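Local coordinates for ESAT-6/WXG100 secretion system protein (Streptococcus gallolyticus, PDB 7JQE), which forms the extracellular region of EsaA, a membrane subunit of the bacterial type VIIb secretion system, and probably takes part in toxin export, at residues T254-D262 / D394-D405. Numbering follows the deposited sequence.
With EDO (1,2-ethanediol), chain C; EDO (1,2-ethanediol), chain V.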
loop_
_atom_site.group_PDB
_atom_site.type_symbol
_atom_site.label_atom_id
_atom_site.label_comp_id
_atom_site.label_asym_id
_atom_site.label_seq_id
_atom_site.Cartn_x
_atom_site.Cartn_y
_atom_site.Cartn_z
ATOM N N THR A 254 9.712 -14.921 -20.410
ATOM C CA THR A 254 9.535 -16.319 -20.774
ATOM C C THR A 254 9.593 -17.198 -19.531
ATOM O O THR A 254 10.334 -16.920 -18.582
ATOM C CB THR A 254 10.596 -16.777 -21.779
ATOM O OG1 THR A 254 11.891 -16.733 -21.168
ATOM C CG2 THR A 254 10.582 -15.883 -23.015
ATOM N N TYR A 255 8.797 -18.263 -19.547
ATOM C CA TYR A 255 8.733 -19.211 -18.440
ATOM C C TYR A 255 8.992 -20.612 -18.973
ATOM O O TYR A 255 8.237 -21.108 -19.815
ATOM C CB TYR A 255 7.376 -19.140 -17.736
ATOM C CG TYR A 255 7.073 -17.779 -17.148
ATOM C CD1 TYR A 255 7.715 -17.336 -15.997
ATOM C CD2 TYR A 255 6.143 -16.938 -17.744
ATOM C CE1 TYR A 255 7.440 -16.089 -15.458
ATOM C CE2 TYR A 255 5.857 -15.699 -17.213
ATOM C CZ TYR A 255 6.509 -15.275 -16.073
ATOM O OH TYR A 255 6.225 -14.034 -15.553
ATOM N N SER A 256 10.059 -21.244 -18.479
ATOM C CA SER A 256 10.408 -22.591 -18.926
ATOM C C SER A 256 9.221 -23.548 -18.825
ATOM O O SER A 256 8.891 -24.252 -19.784
ATOM C CB SER A 256 11.584 -23.121 -18.104
ATOM O OG SER A 256 12.665 -22.206 -18.103
ATOM N N PHE A 257 8.554 -23.575 -17.668
ATOM C CA PHE A 257 7.571 -24.618 -17.392
ATOM C C PHE A 257 6.391 -24.610 -18.358
ATOM O O PHE A 257 5.572 -25.534 -18.308
ATOM C CB PHE A 257 7.061 -24.489 -15.947
ATOM C CG PHE A 257 5.958 -23.477 -15.770
ATOM C CD1 PHE A 257 6.242 -22.124 -15.673
ATOM C CD2 PHE A 257 4.635 -23.885 -15.680
ATOM C CE1 PHE A 257 5.225 -21.196 -15.502
ATOM C CE2 PHE A 257 3.612 -22.961 -15.509
ATOM C CZ PHE A 257 3.907 -21.616 -15.420
ATOM N N LEU A 258 6.272 -23.603 -19.225
ATOM C CA LEU A 258 5.176 -23.592 -20.188
ATOM C C LEU A 258 5.439 -24.506 -21.377
ATOM O O LEU A 258 4.503 -24.819 -22.123
ATOM C CB LEU A 258 4.910 -22.164 -20.681
ATOM C CG LEU A 258 4.415 -21.144 -19.647
ATOM C CD1 LEU A 258 4.294 -19.749 -20.258
ATOM C CD2 LEU A 258 3.088 -21.577 -19.031
ATOM N N THR A 259 6.686 -24.947 -21.567
ATOM C CA THR A 259 7.035 -25.835 -22.670
ATOM C C THR A 259 7.803 -27.062 -22.191
ATOM O O THR A 259 8.481 -27.712 -22.993
ATOM C CB THR A 259 7.855 -25.097 -23.728
ATOM O OG1 THR A 259 9.149 -24.783 -23.195
ATOM C CG2 THR A 259 7.153 -23.812 -24.143
ATOM N N ALA A 260 7.720 -27.387 -20.904
ATOM C CA ALA A 260 8.419 -28.551 -20.377
ATOM C C ALA A 260 7.687 -29.827 -20.779
ATOM O O ALA A 260 6.470 -29.941 -20.596
ATOM C CB ALA A 260 8.545 -28.456 -18.858
ATOM N N GLU A 261 8.428 -30.783 -21.331
ATOM C CA GLU A 261 7.871 -32.052 -21.779
ATOM C C GLU A 261 8.553 -33.207 -21.059
ATOM O O GLU A 261 9.775 -33.206 -20.873
ATOM C CB GLU A 261 8.024 -32.228 -23.299
ATOM C CG GLU A 261 7.110 -31.341 -24.131
ATOM C CD GLU A 261 5.638 -31.639 -23.902
ATOM O OE1 GLU A 261 5.306 -32.804 -23.596
ATOM O OE2 GLU A 261 4.814 -30.707 -24.021
ATOM N N ASP A 262 7.754 -34.187 -20.653
ATOM C CA ASP A 262 8.300 -35.405 -20.078
ATOM C C ASP A 262 8.905 -36.272 -21.175
ATOM O O ASP A 262 8.550 -36.159 -22.352
ATOM C CB ASP A 262 7.207 -36.178 -19.340
ATOM C CG ASP A 262 6.598 -35.380 -18.200
ATOM O OD1 ASP A 262 7.243 -35.286 -17.131
ATOM O OD2 ASP A 262 5.483 -34.837 -18.379
ATOM N N ASP A 394 4.348 -37.524 -15.698
ATOM C CA ASP A 394 3.510 -36.361 -15.973
ATOM C C ASP A 394 3.961 -35.145 -15.174
ATOM O O ASP A 394 3.168 -34.226 -14.954
ATOM C CB ASP A 394 2.047 -36.678 -15.655
ATOM C CG ASP A 394 1.081 -35.846 -16.459
ATOM O OD1 ASP A 394 1.543 -34.972 -17.223
ATOM O OD2 ASP A 394 -0.142 -36.079 -16.334
ATOM N N THR A 395 5.219 -35.120 -14.738
ATOM C CA THR A 395 5.687 -34.155 -13.755
ATOM C C THR A 395 6.730 -33.192 -14.314
ATOM O O THR A 395 7.429 -32.528 -13.540
ATOM C CB THR A 395 6.254 -34.892 -12.543
ATOM O OG1 THR A 395 7.353 -35.713 -12.960
ATOM C CG2 THR A 395 5.181 -35.766 -11.906
ATOM N N ALA A 396 6.853 -33.102 -15.642
ATOM C CA ALA A 396 7.867 -32.230 -16.227
ATOM C C ALA A 396 7.571 -30.765 -15.931
ATOM O O ALA A 396 8.460 -30.011 -15.522
ATOM C CB ALA A 396 7.954 -32.462 -17.733
ATOM N N ASP A 397 6.323 -30.341 -16.145
ATOM C CA ASP A 397 5.967 -28.953 -15.896
ATOM C C ASP A 397 6.007 -28.637 -14.405
ATOM O O ASP A 397 6.521 -27.587 -14.002
ATOM C CB ASP A 397 4.591 -28.655 -16.496
ATOM C CG ASP A 397 3.549 -29.693 -16.126
ATOM O OD1 ASP A 397 3.865 -30.607 -15.334
ATOM O OD2 ASP A 397 2.408 -29.591 -16.629
ATOM N N ASP A 398 5.490 -29.543 -13.572
ATOM C CA ASP A 398 5.570 -29.366 -12.126
ATOM C C ASP A 398 7.013 -29.141 -11.681
ATOM O O ASP A 398 7.306 -28.199 -10.936
ATOM C CB ASP A 398 4.966 -30.582 -11.419
ATOM C CG ASP A 398 3.439 -30.577 -11.430
ATOM O OD1 ASP A 398 2.834 -30.418 -12.511
ATOM O OD2 ASP A 398 2.839 -30.745 -10.349
ATOM N N VAL A 399 7.931 -29.995 -12.139
ATOM C CA VAL A 399 9.325 -29.902 -11.710
ATOM C C VAL A 399 9.954 -28.605 -12.199
ATOM O O VAL A 399 10.755 -27.981 -11.491
ATOM C CB VAL A 399 10.115 -31.133 -12.197
ATOM C CG1 VAL A 399 11.604 -30.820 -12.290
ATOM C CG2 VAL A 399 9.886 -32.311 -11.262
ATOM N N SER A 400 9.613 -28.181 -13.417
ATOM C CA SER A 400 10.223 -26.981 -13.975
ATOM C C SER A 400 9.664 -25.725 -13.318
ATOM O O SER A 400 10.415 -24.796 -12.997
ATOM C CB SER A 400 10.010 -26.944 -15.487
ATOM O OG SER A 400 10.627 -25.801 -16.054
ATOM N N LEU A 401 8.345 -25.676 -13.119
ATOM C CA LEU A 401 7.737 -24.560 -12.402
ATOM C C LEU A 401 8.460 -24.297 -11.089
ATOM O O LEU A 401 8.859 -23.164 -10.798
ATOM C CB LEU A 401 6.258 -24.849 -12.145
ATOM C CG LEU A 401 5.597 -23.926 -11.126
ATOM C CD1 LEU A 401 5.818 -22.485 -11.542
ATOM C CD2 LEU A 401 4.105 -24.232 -10.965
ATOM N N VAL A 402 8.652 -25.347 -10.289
ATOM C CA VAL A 402 9.215 -25.176 -8.954
ATOM C C VAL A 402 10.665 -24.707 -9.027
ATOM O O VAL A 402 11.059 -23.756 -8.341
ATOM C CB VAL A 402 9.078 -26.481 -8.152
ATOM C CG1 VAL A 402 10.047 -26.493 -6.982
ATOM C CG2 VAL A 402 7.648 -26.640 -7.664
ATOM N N LYS A 403 11.482 -25.357 -9.857
ATOM C CA LYS A 403 12.922 -25.131 -9.787
ATOM C C LYS A 403 13.401 -23.995 -10.676
ATOM O O LYS A 403 14.445 -23.397 -10.389
ATOM C CB LYS A 403 13.688 -26.411 -10.143
ATOM C CG LYS A 403 13.662 -26.810 -11.616
ATOM C CD LYS A 403 14.338 -28.178 -11.812
ATOM C CE LYS A 403 14.370 -28.618 -13.277
ATOM N NZ LYS A 403 15.296 -27.792 -14.103
ATOM N N ASP A 404 12.674 -23.676 -11.744
ATOM C CA ASP A 404 13.091 -22.620 -12.659
ATOM C C ASP A 404 12.352 -21.306 -12.431
ATOM O O ASP A 404 12.989 -20.267 -12.247
ATOM C CB ASP A 404 12.893 -23.071 -14.113
ATOM C CG ASP A 404 13.787 -24.240 -14.488
ATOM O OD1 ASP A 404 14.915 -24.323 -13.952
ATOM O OD2 ASP A 404 13.363 -25.077 -15.316
ATOM N N ASP A 405 11.020 -21.335 -12.418
ATOM C CA ASP A 405 10.219 -20.133 -12.592
ATOM C C ASP A 405 9.572 -19.611 -11.318
ATOM O O ASP A 405 9.330 -18.408 -11.218
ATOM C CB ASP A 405 9.121 -20.388 -13.632
ATOM C CG ASP A 405 9.687 -20.700 -15.003
ATOM O OD1 ASP A 405 10.646 -20.016 -15.419
ATOM O OD2 ASP A 405 9.182 -21.631 -15.662
HETATM C C1 EDO C . 0.499 -31.993 -15.369
HETATM O O1 EDO C . 1.795 -32.033 -14.755
HETATM C C2 EDO C . -0.579 -31.829 -14.301
HETATM O O2 EDO C . -0.318 -30.654 -13.518
HETATM C C1 EDO V . 3.239 -28.935 -21.611
HETATM O O1 EDO V . 3.611 -28.068 -20.532
HETATM C C2 EDO V . 2.017 -29.767 -21.226
HETATM O O2 EDO V . 2.322 -30.596 -20.098
HETATM O O HOH W 1 4.825 -32.209 -17.803
#
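The carboxylate of Asp405, on a helix, receives the backbone of the short 3-10 turn around Phe257. Asp405 OD2 accepts the N-H of Phe257, with 2.9 Å between OD2 and N, nearly straight (176°) and almost in line with the CG–OD2 bond; OD1 takes a weak bond from Ser256 N. Asp405 OD2 also lies at the Phe257 ring edge, in the ring plane, 3.0 Å from Phe257 CD1, with carboxylate and ring turned 58° apart. The Phe257 CG sits between its own N and carbonyl carbon (chi1 83°), which brings the ring alongside Leu401. Leu401 CD1 stands over the ring centre, 4.2 Å from the centroid, in a CH-pi contact; Leu258 CD2 touches the opposite face nearer the rim. Leu213 and Lys216 of helix 211-219 and Met220 also pack on this ring. The contact thus joins the connection from the helical region into strand 268-275 to the start of helix 396-427, where the chain returns from the strand-rich domain at the far end of this elongated molecule. Ser400 OG, 3.5 Å from Ser256 CB, donates to Asp404 OD2. Farther along, Ala260 CB rests 3.7 Å from Ala396 O. At the helix N-terminus Asp262 OD1 is hydrogen-bonded to Thr393 OG1 and accepts a weak hydrogen bond from Thr395 N, while OD2 receives a water proton; the same water accepts from Asp397 N. This carboxylate may be stabilised by the helix N-terminal dipole despite Asp394 OD1 lying 4.1 Å from Asp262 OD2. Thr395 and Val399 pack on Val399 and Thr395 of the second subunit.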